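Local structure of ribokinase (Cryptococcus neoformans var. grubii serotype A, 6CW5) at residues Gly242-Leu247 against Ile252-Pro257; Ala154-Ala159 against Arg182-Lys187; Ile77-Met82 against Gly316-Val321; Asp69-Asp74 against Asn123-Ser128; Ala104-Gln107 against Glu113-Ile116. The protein probably phosphorylates D-ribose at O-5, using ATP and a divalent cation, most likely magnesium, to give D-ribose 5-phosphate. One frame throughout, in Å; residues are numbered along the deposited sequence. Where two conformers were deposited one is given.

Contact 1 (Gly242-Leu247 against Ile252-Pro257)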
# COMPACT_ATOMS: atom_id res chain seq x y z
N GLY A 242 5.31 22.43 -5.22
CA GLY A 242 5.49 23.62 -4.39
C GLY A 242 5.95 23.22 -3.00
O GLY A 242 5.69 22.11 -2.53
N ILE A 243 6.67 24.12 -2.33
CA ILE A 243 7.25 23.81 -1.02
C ILE A 243 6.88 24.90 -0.01
O ILE A 243 7.05 26.09 -0.28
CB ILE A 243 8.78 23.65 -1.08
CG1 ILE A 243 9.15 22.47 -1.99
CG2 ILE A 243 9.36 23.47 0.33
CD1 ILE A 243 10.56 22.55 -2.62
N ILE A 244 6.36 24.48 1.14
CA ILE A 244 6.20 25.33 2.32
C ILE A 244 7.19 24.81 3.35
O ILE A 244 7.14 23.62 3.69
CB ILE A 244 4.78 25.26 2.90
CG1 ILE A 244 3.70 25.65 1.87
CG2 ILE A 244 4.68 26.14 4.14
CD1 ILE A 244 3.81 27.05 1.36
N CYS A 245 8.10 25.65 3.81
CA CYS A 245 9.03 25.26 4.87
C CYS A 245 8.77 26.12 6.09
O CYS A 245 9.02 27.33 6.07
CB CYS A 245 10.49 25.38 4.41
SG CYS A 245 11.64 24.77 5.68
N THR A 246 8.24 25.52 7.16
CA THR A 246 8.04 26.26 8.39
C THR A 246 9.38 26.39 9.11
O THR A 246 10.21 25.47 9.09
CB THR A 246 7.00 25.57 9.29
OG1 THR A 246 7.46 24.26 9.64
CG2 THR A 246 5.70 25.41 8.52
N LEU A 247 9.63 27.57 9.68
CA LEU A 247 10.85 27.83 10.44
C LEU A 247 10.52 28.18 11.88
O LEU A 247 11.20 29.01 12.48
CB LEU A 247 11.68 28.94 9.79
CG LEU A 247 11.97 28.90 8.28
CD1 LEU A 247 12.63 30.21 7.79
CD2 LEU A 247 12.81 27.67 7.89
N ILE A 252 7.85 31.41 8.01
CA ILE A 252 7.67 30.36 7.01
C ILE A 252 8.21 30.85 5.67
O ILE A 252 8.25 32.05 5.38
CB ILE A 252 6.20 29.92 6.83
CG1 ILE A 252 5.37 31.05 6.25
CG2 ILE A 252 5.58 29.50 8.15
CD1 ILE A 252 4.09 30.57 5.60
N LEU A 253 8.62 29.88 4.85
CA LEU A 253 9.01 30.11 3.46
C LEU A 253 8.01 29.41 2.54
O LEU A 253 7.54 28.30 2.83
CB LEU A 253 10.42 29.57 3.22
CG LEU A 253 11.54 30.26 3.99
CD1 LEU A 253 12.87 29.48 3.89
CD2 LEU A 253 11.74 31.67 3.47
N CYS A 254 7.67 30.04 1.44
CA CYS A 254 6.72 29.49 0.49
C CYS A 254 7.35 29.57 -0.90
O CYS A 254 7.94 30.60 -1.26
CB CYS A 254 5.38 30.27 0.55
SG CYS A 254 4.14 29.85 -0.72
N TYR A 255 7.22 28.49 -1.67
CA TYR A 255 7.82 28.42 -3.00
C TYR A 255 6.85 27.74 -3.95
O TYR A 255 6.46 26.59 -3.72
CB TYR A 255 9.15 27.66 -2.97
CG TYR A 255 9.69 27.34 -4.35
CD1 TYR A 255 10.35 28.32 -5.09
CD2 TYR A 255 9.52 26.09 -4.92
CE1 TYR A 255 10.83 28.04 -6.35
CE2 TYR A 255 10.00 25.80 -6.18
CZ TYR A 255 10.66 26.79 -6.89
OH TYR A 255 11.15 26.53 -8.15
N GLU A 256 6.47 28.43 -5.02
CA GLU A 256 5.83 27.79 -6.16
C GLU A 256 6.84 27.57 -7.27
O GLU A 256 7.72 28.42 -7.49
CB GLU A 256 4.66 28.62 -6.71
CG GLU A 256 3.61 28.92 -5.67
CD GLU A 256 2.48 29.73 -6.25
OE1 GLU A 256 2.56 30.97 -6.17
OE2 GLU A 256 1.55 29.12 -6.81
N PRO A 257 6.73 26.43 -7.96
CA PRO A 257 7.71 26.11 -9.01
C PRO A 257 8.01 27.28 -9.92
O PRO A 257 7.10 27.90 -10.49
CB PRO A 257 7.02 24.97 -9.77
CG PRO A 257 6.20 24.29 -8.73
CD PRO A 257 5.69 25.40 -7.82
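Leu253 O is gripped from two neighbouring residues of the facing strand: Cys245 N donates a hydrogen bond to it over 2.9 Å, and Ile244 CA brings a C-H to within 3.3 Å of the same oxygen. Cys245 O answers in kind, accepting from Leu253 N at 2.9 Å with a nearly straight N-H...O angle of 168°. A second such pair joins Ile243 to Tyr255, with Ile243 N 2.8 Å from Tyr255 O. These are hydrogen-bonded pairs of an antiparallel hairpin, alternating with the non-hydrogen-bonded pairs Ile244-Cys254 and Thr246-Ile252; the strand axes run at 173° to one another.

Alternation also sorts the side chains. Ile243, Cys245, Leu253 and Tyr255 share one face, on which Leu253 CG meets Leu247 CD1 at 4.0 Å, the two leucines crossing obliquely. Ile244, Thr246, Ile252 and Cys254 occupy the other face. Branched residues suit these extended strands: Ile252 CG2, anti to its carbonyl carbon, reaches Thr246 CG2 at 4.1 Å. Ile244 CD1 bends back toward Cys254, although that cysteine was modelled in two conformers and its sulfur contact is doubtful. At the strand start, Gly242 CA passes 3.2 Å from Tyr255 O, a spot where the lack of a side chain is an advantage.

Thr246 belongs to the ADP site, and its OG1 makes a weak hydrogen bond to Val194 O. The hairpin extends the central sheet beyond strand 191-195. Helix 220-233 packs against Leu253 and Tyr255, while helices 279-292 and 297-311 cover Ile252 and its neighbours on the reverse face.

Contact 2 (Ala154-Ala159 against Arg182-Lys187)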
# COMPACT_ATOMS: atom_id res chain seq x y z
N ALA A 154 -0.45 4.89 -2.68
CA ALA A 154 -1.59 4.56 -3.54
C ALA A 154 -2.53 5.76 -3.67
O ALA A 154 -3.00 6.07 -4.78
CB ALA A 154 -2.32 3.34 -2.97
N TYR A 155 -2.83 6.43 -2.56
CA TYR A 155 -3.76 7.56 -2.63
C TYR A 155 -3.15 8.73 -3.38
O TYR A 155 -3.82 9.38 -4.19
CB TYR A 155 -4.16 8.01 -1.23
CG TYR A 155 -5.22 7.14 -0.58
CD1 TYR A 155 -4.97 5.81 -0.28
CD2 TYR A 155 -6.48 7.66 -0.28
CE1 TYR A 155 -5.97 5.03 0.33
CE2 TYR A 155 -7.46 6.90 0.32
CZ TYR A 155 -7.19 5.58 0.63
OH TYR A 155 -8.18 4.80 1.22
N LEU A 156 -1.87 9.02 -3.12
CA LEU A 156 -1.21 10.11 -3.86
C LEU A 156 -1.17 9.82 -5.35
O LEU A 156 -1.41 10.71 -6.19
CB LEU A 156 0.22 10.31 -3.33
CG LEU A 156 1.09 11.30 -4.13
CD1 LEU A 156 0.48 12.68 -4.02
CD2 LEU A 156 2.50 11.30 -3.56
N THR A 157 -0.87 8.57 -5.72
CA THR A 157 -0.83 8.22 -7.14
C THR A 157 -2.20 8.37 -7.78
O THR A 157 -2.34 8.91 -8.89
CB THR A 157 -0.30 6.79 -7.29
OG1 THR A 157 1.03 6.75 -6.74
CG2 THR A 157 -0.25 6.39 -8.77
N ALA A 158 -3.24 7.92 -7.08
CA ALA A 158 -4.60 8.08 -7.60
C ALA A 158 -4.96 9.55 -7.74
O ALA A 158 -5.68 9.94 -8.68
CB ALA A 158 -5.60 7.37 -6.67
N ALA A 159 -4.50 10.37 -6.80
CA ALA A 159 -4.76 11.80 -6.85
C ALA A 159 -4.08 12.42 -8.07
O ALA A 159 -4.69 13.21 -8.81
CB ALA A 159 -4.29 12.46 -5.55
N ARG A 182 13.93 8.81 -1.95
CA ARG A 182 14.44 8.83 -3.32
C ARG A 182 13.52 8.15 -4.32
O ARG A 182 13.58 8.46 -5.52
CB ARG A 182 15.81 8.15 -3.39
CG ARG A 182 16.89 8.93 -2.68
CD ARG A 182 18.27 8.27 -2.88
NE ARG A 182 18.44 7.03 -2.12
CZ ARG A 182 19.02 6.98 -0.92
NH1 ARG A 182 19.45 8.09 -0.32
NH2 ARG A 182 19.16 5.81 -0.31
N GLU A 183 12.64 7.27 -3.86
CA GLU A 183 11.75 6.54 -4.76
C GLU A 183 10.33 7.08 -4.75
O GLU A 183 9.48 6.56 -5.48
CB GLU A 183 11.74 5.05 -4.37
CG GLU A 183 13.09 4.38 -4.70
CD GLU A 183 13.39 3.17 -3.84
OE1 GLU A 183 12.43 2.49 -3.43
OE2 GLU A 183 14.59 2.93 -3.56
N PHE A 184 10.07 8.07 -3.91
CA PHE A 184 8.74 8.63 -3.76
C PHE A 184 8.27 9.31 -5.05
O PHE A 184 9.08 9.93 -5.76
CB PHE A 184 8.77 9.60 -2.58
CG PHE A 184 7.43 9.98 -2.03
CD1 PHE A 184 6.83 9.22 -1.03
CD2 PHE A 184 6.80 11.13 -2.48
CE1 PHE A 184 5.60 9.58 -0.50
CE2 PHE A 184 5.56 11.52 -1.94
CZ PHE A 184 4.96 10.74 -0.96
N PRO A 185 6.98 9.16 -5.42
CA PRO A 185 6.49 9.71 -6.69
C PRO A 185 6.20 11.21 -6.57
O PRO A 185 5.06 11.66 -6.60
CB PRO A 185 5.23 8.88 -6.95
CG PRO A 185 4.70 8.64 -5.55
CD PRO A 185 5.95 8.37 -4.71
N TRP A 186 7.27 12.00 -6.41
CA TRP A 186 7.13 13.44 -6.25
C TRP A 186 6.36 14.08 -7.39
O TRP A 186 5.74 15.13 -7.20
CB TRP A 186 8.51 14.08 -6.16
CG TRP A 186 9.26 13.54 -4.96
CD1 TRP A 186 10.33 12.70 -4.98
CD2 TRP A 186 8.95 13.78 -3.58
NE1 TRP A 186 10.72 12.41 -3.70
CE2 TRP A 186 9.90 13.06 -2.82
CE3 TRP A 186 7.99 14.54 -2.91
CZ2 TRP A 186 9.91 13.07 -1.41
CZ3 TRP A 186 8.00 14.56 -1.51
CH2 TRP A 186 8.96 13.82 -0.77
N LYS A 187 6.42 13.50 -8.59
CA LYS A 187 5.74 14.15 -9.71
C LYS A 187 4.24 14.28 -9.48
O LYS A 187 3.62 15.13 -10.12
CB LYS A 187 6.00 13.41 -11.02
CG LYS A 187 5.49 11.98 -11.04
CD LYS A 187 5.81 11.29 -12.33
CE LYS A 187 5.41 9.83 -12.27
NZ LYS A 187 5.72 9.14 -13.55
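Apolar packing of Leu156 against Phe184 and Pro185 joins two successive beta-alpha-beta units of the ribokinase fold. Helix 149-161 connects strands 140-143 and 167-170 of the central sheet; residues 182-187 lead out of helix 178-183 toward strand 191-195. The contact is small, burying 134 Å² in all, and purely van der Waals, far from the nucleotide and sugar sites.

Leu156 carries it from the helix side. With CG anti to the backbone N (chi1 173°), the leucine leans off the helix and sends a single methyl, CD2, across the gap, its side chain roughly at right angles to that of Phe184. A flexible branched residue suits such a place, because one methyl can touch both partners: the same CD2 lies 4.0 Å from Pro185 CG. Phe184 is itself wedged between neighbours, stacking on Phe170 of strand 167-170 and laying its CD2 over the centre of the Trp186 ring.

Proline fits the bend that follows, since Pro185 is the centre of an inverse gamma turn closed by Trp186 N bonding to Phe184 O at 2.8 Å. On the aromatic side, Leu156 CD2 approaches Phe184 CE2 to 3.5 Å and CZ to 3.6 Å.

Contact 3 (Ile77-Met82 against Gly316-Val321)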
# COMPACT_ATOMS: atom_id res chain seq x y z
N ILE A 77 -13.37 5.77 19.90
CA ILE A 77 -14.63 6.32 19.41
C ILE A 77 -14.84 7.75 19.88
O ILE A 77 -15.38 8.58 19.14
CB ILE A 77 -15.79 5.38 19.81
CG1 ILE A 77 -15.74 4.12 18.95
CG2 ILE A 77 -17.14 6.08 19.65
CD1 ILE A 77 -16.55 2.95 19.54
N TRP A 78 -14.35 8.09 21.08
CA TRP A 78 -14.50 9.46 21.57
C TRP A 78 -13.74 10.46 20.69
O TRP A 78 -14.15 11.62 20.58
CB TRP A 78 -14.04 9.56 23.03
CG TRP A 78 -12.57 9.27 23.25
CD1 TRP A 78 -11.99 8.06 23.43
CD2 TRP A 78 -11.51 10.24 23.31
NE1 TRP A 78 -10.63 8.20 23.60
CE2 TRP A 78 -10.31 9.53 23.53
CE3 TRP A 78 -11.46 11.63 23.20
CZ2 TRP A 78 -9.07 10.17 23.65
CZ3 TRP A 78 -10.22 12.26 23.33
CH2 TRP A 78 -9.06 11.53 23.55
N VAL A 79 -12.67 10.03 20.03
CA VAL A 79 -11.98 10.89 19.07
C VAL A 79 -12.80 11.01 17.79
O VAL A 79 -12.93 12.09 17.21
CB VAL A 79 -10.57 10.37 18.77
CG1 VAL A 79 -9.82 11.32 17.82
CG2 VAL A 79 -9.79 10.15 20.08
N LYS A 80 -13.36 9.89 17.32
CA LYS A 80 -14.26 9.94 16.17
C LYS A 80 -15.43 10.88 16.44
O LYS A 80 -15.86 11.63 15.55
CB LYS A 80 -14.77 8.53 15.85
CG LYS A 80 -15.66 8.42 14.60
CD LYS A 80 -15.95 6.96 14.24
CE LYS A 80 -17.09 6.84 13.21
NZ LYS A 80 -18.40 7.23 13.75
N GLU A 81 -15.95 10.88 17.66
CA GLU A 81 -17.08 11.76 17.98
C GLU A 81 -16.66 13.22 18.03
O GLU A 81 -17.45 14.10 17.68
CB GLU A 81 -17.70 11.32 19.30
CG GLU A 81 -18.18 9.90 19.24
CD GLU A 81 -18.81 9.43 20.53
OE1 GLU A 81 -18.39 9.90 21.60
OE2 GLU A 81 -19.74 8.60 20.45
N MET A 82 -15.44 13.51 18.50
CA MET A 82 -14.92 14.88 18.45
C MET A 82 -14.79 15.35 17.01
O MET A 82 -15.17 16.48 16.67
CB MET A 82 -13.56 14.97 19.14
CG MET A 82 -13.56 14.87 20.64
SD MET A 82 -11.87 15.12 21.26
CE MET A 82 -11.50 16.74 20.61
N GLY A 316 -3.85 21.14 23.61
CA GLY A 316 -4.10 19.95 22.81
C GLY A 316 -3.80 20.14 21.33
O GLY A 316 -3.90 21.23 20.79
N ALA A 317 -3.41 19.03 20.69
CA ALA A 317 -3.17 19.08 19.25
C ALA A 317 -4.46 19.36 18.49
O ALA A 317 -4.47 20.18 17.56
CB ALA A 317 -2.53 17.77 18.78
N MET A 318 -5.56 18.71 18.88
CA MET A 318 -6.86 18.97 18.28
C MET A 318 -7.62 20.09 18.99
O MET A 318 -8.24 20.93 18.32
CB MET A 318 -7.71 17.70 18.27
CG MET A 318 -8.01 17.18 16.87
SD MET A 318 -8.80 15.55 16.83
CE MET A 318 -10.47 15.92 17.34
N GLU A 319 -7.57 20.14 20.32
CA GLU A 319 -8.39 21.07 21.08
C GLU A 319 -8.01 22.53 20.83
O GLU A 319 -8.87 23.41 20.91
CB GLU A 319 -8.29 20.75 22.58
N SER A 320 -6.75 22.82 20.52
CA SER A 320 -6.28 24.19 20.39
C SER A 320 -6.41 24.75 18.97
O SER A 320 -6.02 25.91 18.74
CB SER A 320 -4.83 24.31 20.86
OG SER A 320 -3.96 23.48 20.10
N VAL A 321 -6.94 23.98 18.03
CA VAL A 321 -7.13 24.48 16.67
C VAL A 321 -8.24 25.52 16.68
O VAL A 321 -9.40 25.20 16.98
CB VAL A 321 -7.46 23.35 15.69
CG1 VAL A 321 -7.86 23.94 14.36
CG2 VAL A 321 -6.26 22.42 15.53
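Methyl-to-methyl contact dominates between Met82 and Met318, whose CE atoms stand 3.5 Å apart. Met318 CE also rests on the base of the other methionine, 3.7 Å from Met82 CB, so it touches both the root and the end of that chain. Both methionines run straight through chi2 and then bend at the last torsion: chi3 is 58° in Met82 and 74° in Met318. Long and unbranched, a methionine can span the wide gap between a helix and a loop whose CA atoms, at Met82 and Met318, are 9.0 Å apart.

A looser sulfur contact adds to this, Met318 SD lying 4.5 Å from Val79 CG1. Val79 is one helical turn before Met82 on helix 77-85, so the two present a common apolar flank, and all three side chains also touch Ala48 of strand 43-49. In the ribokinase fold this sets the helix after strand 66-73 against the loop that follows helix 297-311. Gly316 and Ser320 of that loop are predicted to belong to a potassium site, and Met318 packs on Asn54, a predicted sugar-binding residue.

Hydrogen bonds shape each partner from within. Glu81 N bonds to Ile77 O at 2.8 Å in the helix. The loop makes a type I beta turn from Met318 to Val321, with only a weak closing bond from Val321 N to Met318 O; Met318, its first residue, points toward the helix. Overlapping this turn, Ser320 N bonds to Gly316 O at 3.3 Å, although Gly316 and Ala317 are poorly ordered.

Contact 4 (Asp69-Asp74 against Asn123-Ser128)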
# COMPACT_ATOMS: atom_id res chain seq x y z
N ASP A 69 -10.06 9.36 6.21
CA ASP A 69 -10.05 7.95 5.83
C ASP A 69 -8.95 7.28 6.65
O ASP A 69 -7.78 7.63 6.53
CB ASP A 69 -9.80 7.82 4.32
CG ASP A 69 -9.77 6.39 3.82
OD1 ASP A 69 -9.49 5.46 4.60
OD2 ASP A 69 -9.96 6.20 2.62
N GLY A 70 -9.31 6.31 7.49
CA GLY A 70 -8.32 5.68 8.35
C GLY A 70 -9.01 4.70 9.28
O GLY A 70 -10.08 4.19 8.95
N ALA A 71 -8.42 4.44 10.45
CA ALA A 71 -9.03 3.44 11.32
C ALA A 71 -8.68 3.72 12.78
O ALA A 71 -7.59 4.21 13.09
CB ALA A 71 -8.57 2.03 10.95
N ILE A 72 -9.61 3.36 13.66
CA ILE A 72 -9.40 3.43 15.10
C ILE A 72 -9.82 2.10 15.71
O ILE A 72 -10.45 1.26 15.05
CB ILE A 72 -10.19 4.58 15.77
CG1 ILE A 72 -11.69 4.41 15.47
CG2 ILE A 72 -9.65 5.93 15.27
CD1 ILE A 72 -12.59 5.31 16.35
N GLY A 73 -9.51 1.93 17.00
CA GLY A 73 -10.13 0.87 17.76
C GLY A 73 -11.35 1.37 18.52
O GLY A 73 -11.63 2.57 18.53
N ASP A 74 -12.05 0.43 19.16
CA ASP A 74 -13.18 0.78 20.03
C ASP A 74 -12.81 1.90 20.99
O ASP A 74 -13.65 2.76 21.30
CB ASP A 74 -13.62 -0.44 20.84
CG ASP A 74 -14.63 -1.30 20.12
OD1 ASP A 74 -14.92 -1.04 18.93
OD2 ASP A 74 -15.15 -2.25 20.75
N ASN A 123 -3.88 2.39 13.08
CA ASN A 123 -3.47 3.21 11.95
C ASN A 123 -2.84 2.38 10.84
O ASN A 123 -2.83 2.83 9.68
CB ASN A 123 -2.49 4.30 12.39
CG ASN A 123 -3.16 5.38 13.17
OD1 ASN A 123 -4.24 5.85 12.79
ND2 ASN A 123 -2.54 5.79 14.29
N TYR A 124 -2.32 1.19 11.16
CA TYR A 124 -1.75 0.31 10.15
C TYR A 124 -2.69 -0.82 9.76
O TYR A 124 -2.26 -1.79 9.12
CB TYR A 124 -0.40 -0.26 10.62
CG TYR A 124 0.78 0.56 10.14
CD1 TYR A 124 0.85 1.93 10.39
CD2 TYR A 124 1.82 -0.04 9.43
CE1 TYR A 124 1.93 2.67 9.93
CE2 TYR A 124 2.91 0.69 8.99
CZ TYR A 124 2.96 2.04 9.24
OH TYR A 124 4.03 2.78 8.78
N TYR A 125 -3.96 -0.71 10.10
CA TYR A 125 -4.96 -1.67 9.65
C TYR A 125 -5.42 -1.35 8.24
O TYR A 125 -5.68 -0.19 7.91
CB TYR A 125 -6.16 -1.62 10.57
CG TYR A 125 -7.38 -2.37 10.08
CD1 TYR A 125 -7.52 -3.75 10.29
CD2 TYR A 125 -8.43 -1.70 9.45
CE1 TYR A 125 -8.67 -4.44 9.88
CE2 TYR A 125 -9.60 -2.40 9.05
CZ TYR A 125 -9.69 -3.75 9.25
OH TYR A 125 -10.84 -4.44 8.85
N LEU A 126 -5.52 -2.38 7.42
CA LEU A 126 -6.12 -2.27 6.11
C LEU A 126 -7.18 -3.36 6.02
O LEU A 126 -6.90 -4.54 6.31
CB LEU A 126 -5.07 -2.44 5.01
CG LEU A 126 -4.08 -1.28 4.95
CD1 LEU A 126 -3.01 -1.57 3.91
CD2 LEU A 126 -4.82 -0.02 4.61
N PRO A 127 -8.40 -3.02 5.64
CA PRO A 127 -9.46 -4.04 5.60
C PRO A 127 -9.30 -4.97 4.41
O PRO A 127 -8.85 -4.56 3.33
CB PRO A 127 -10.74 -3.21 5.47
CG PRO A 127 -10.29 -1.95 4.75
CD PRO A 127 -8.91 -1.67 5.35
N SER A 128 -9.72 -6.24 4.62
CA SER A 128 -9.78 -7.23 3.55
C SER A 128 -11.24 -7.50 3.18
O SER A 128 -12.09 -7.56 4.07
CB SER A 128 -9.10 -8.53 3.99
OG SER A 128 -9.33 -9.58 3.05
O HOH W 1 -5.89 5.92 10.67
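Ala71 meets Asn123 and Tyr125 from the C-terminal half of strand 66-73. Before it, Asp69 and Gly70 are fixed by backbone bonds, Asp69 to Val17 of strand 15-18 and Gly70 to Lys94 of strand 93-96. Asp69 also forms a salt bridge to Lys94 through OD1 and a hydrogen bond to Tyr155 of helix 149-161 through OD2. Gly70 has phi 175° and psi -154°, a conformation that glycine adopts readily.

At Ala71 the strand touches its partner in two ways. Ala71 N donates to a water 2.9 Å away. This water lies 2.7 Å from Asn123 OD1, placed to donate to it, though it has more acceptors nearby than protons; OD1 also accepts from Val21 N. Asparagine suits this place because its carbonyl can gather donors while its nitrogen faces Asn22. With CG anti to the carbonyl carbon (chi1 -73°), the amide folds back toward the strand although its CB starts off away from it. Meanwhile Ala71 CB lies 4.0 Å from Tyr125 CD2, meeting the ring obliquely; a small side chain fits where the backbones of Ala71 and Asn123 come within 5.6 Å, CA to CA. The Tyr125 ring has Pro127 N 3.6 Å over one face, offset toward its rim.

Beyond it, Ile72 turns to the opposite side and packs on Ile95, and Gly73 N bonds to Thr101 OG1. The loop 123-128 also meets the second subunit, through Tyr124 and Leu126. The whole lies by the C-terminal end of a parallel strand of the alpha/beta ribokinase fold, close to Asn22 of the predicted sugar site.

Contact 5 (Ala104-Gln107 against Glu113-Ile116)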
# COMPACT_ATOMS: atom_id res chain seq x y z
N ALA A 104 0.36 8.01 20.58
CA ALA A 104 1.62 8.75 20.63
C ALA A 104 2.00 8.89 22.09
O ALA A 104 1.25 9.49 22.86
CB ALA A 104 1.53 10.12 19.97
N VAL A 105 3.15 8.34 22.47
CA VAL A 105 3.63 8.50 23.83
C VAL A 105 4.57 9.69 23.81
O VAL A 105 5.66 9.60 23.24
CB VAL A 105 4.32 7.23 24.34
CG1 VAL A 105 4.92 7.45 25.72
CG2 VAL A 105 3.32 6.09 24.39
N ILE A 106 4.15 10.80 24.41
CA ILE A 106 4.85 12.08 24.29
C ILE A 106 5.50 12.43 25.62
O ILE A 106 4.82 12.56 26.64
CB ILE A 106 3.91 13.21 23.83
CG1 ILE A 106 3.16 12.75 22.57
CG2 ILE A 106 4.71 14.51 23.60
CD1 ILE A 106 2.25 13.79 21.95
N GLN A 107 6.82 12.56 25.61
CA GLN A 107 7.53 13.08 26.76
C GLN A 107 7.53 14.59 26.61
O GLN A 107 8.11 15.12 25.65
CB GLN A 107 8.96 12.53 26.82
CG GLN A 107 9.07 11.04 27.04
CD GLN A 107 10.51 10.60 26.97
OE1 GLN A 107 11.31 10.87 27.87
NE2 GLN A 107 10.86 9.92 25.89
N GLU A 113 12.84 20.22 23.87
CA GLU A 113 11.92 19.71 22.87
C GLU A 113 11.28 18.44 23.42
O GLU A 113 11.86 17.72 24.23
CB GLU A 113 12.66 19.41 21.56
N ASN A 114 10.05 18.19 22.99
CA ASN A 114 9.38 16.95 23.32
C ASN A 114 9.93 15.83 22.45
O ASN A 114 10.61 16.06 21.46
CB ASN A 114 7.87 17.11 23.14
CG ASN A 114 7.28 18.16 24.08
OD1 ASN A 114 6.09 18.48 23.99
ND2 ASN A 114 8.10 18.70 24.97
N SER A 115 9.64 14.59 22.87
CA SER A 115 10.02 13.39 22.12
C SER A 115 8.80 12.49 22.03
O SER A 115 8.08 12.33 23.02
CB SER A 115 11.13 12.61 22.82
OG SER A 115 12.32 13.37 22.87
N ILE A 116 8.60 11.88 20.86
CA ILE A 116 7.38 11.12 20.60
C ILE A 116 7.74 9.70 20.18
O ILE A 116 8.60 9.49 19.32
CB ILE A 116 6.51 11.81 19.52
CG1 ILE A 116 6.14 13.22 20.02
CG2 ILE A 116 5.26 10.99 19.23
CD1 ILE A 116 5.27 14.03 19.03
O HOH W 2 8.42 9.74 24.01
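Ser115 O draws together the two strands: Gln107 N donates to it at 2.9 Å with an N-H...O angle of 161°, and Ile106 CA brings a C-H to 3.5 Å from it. The return bond, from Ser115 N to Gln107 O, is longer at 3.2 Å, and together they make Gln107-Ser115 a hydrogen-bonded antiparallel pair. A water also donates to Ser115 O, at 2.8 Å.

Side chains divide between the two faces. Ile106 and Ile116, a non-hydrogen-bonded pair, lie side by side and point the same way, CG1 to CG1 at 4.0 Å. With matching first torsions (chi1 -52° and -60°) and facing positions across the pair, the CG1 branches run alongside each other. Beta-branched residues favour such extended backbones. Ile116 turns its other branch to Ala104, and Ile116 CG2 lies 3.9 Å from Ala104 CB; the small alanine sits beside Asp24, a residue predicted to bind the sugar.

On the Gln107-Ser115 face the glutamine side chain helps hold the water. Gln107 NE2 donates to it at 3.1 Å, and its three bonds, to Val105 O, Gln107 NE2 and Ser115 O, bridge the two strands. The amide is fixed at its other end by Val33 N, which bonds to OE1; a long polar side chain is apt for spanning from the sheet to the loop that holds Val33.

Further out, Ala104 and Ile106 bond through their backbones to strand 22-29. The hairpin lies at one side of the small four-stranded sheet that serves as the lid of ribokinases, with 115-119 as its outermost strand, beside the predicted sugar site.

Overall arrangement
From the N terminus, segment 69-74, on strand 66-73, opens contact 4, and segment 77-82 of helix 77-85, which follows that strand directly, opens contact 3. Contact 5 closes first, as a hairpin of the small sheet, nested inside the loops of both. Residues 123-128 then close contact 4, which therefore crosses contact 3; the two touch where Ile72 packs on the start of helix 77-85. Contact 2 comes next, joining consecutive units of the central sheet, and its Tyr155 reaches back to Asp69 of contact 4. Contact 1 follows as a hairpin toward the far edge of that sheet, centred about 32 Å from the centre of contact 4. Residues 316-321 finally close contact 3, enclosing contacts 1, 2 and 5.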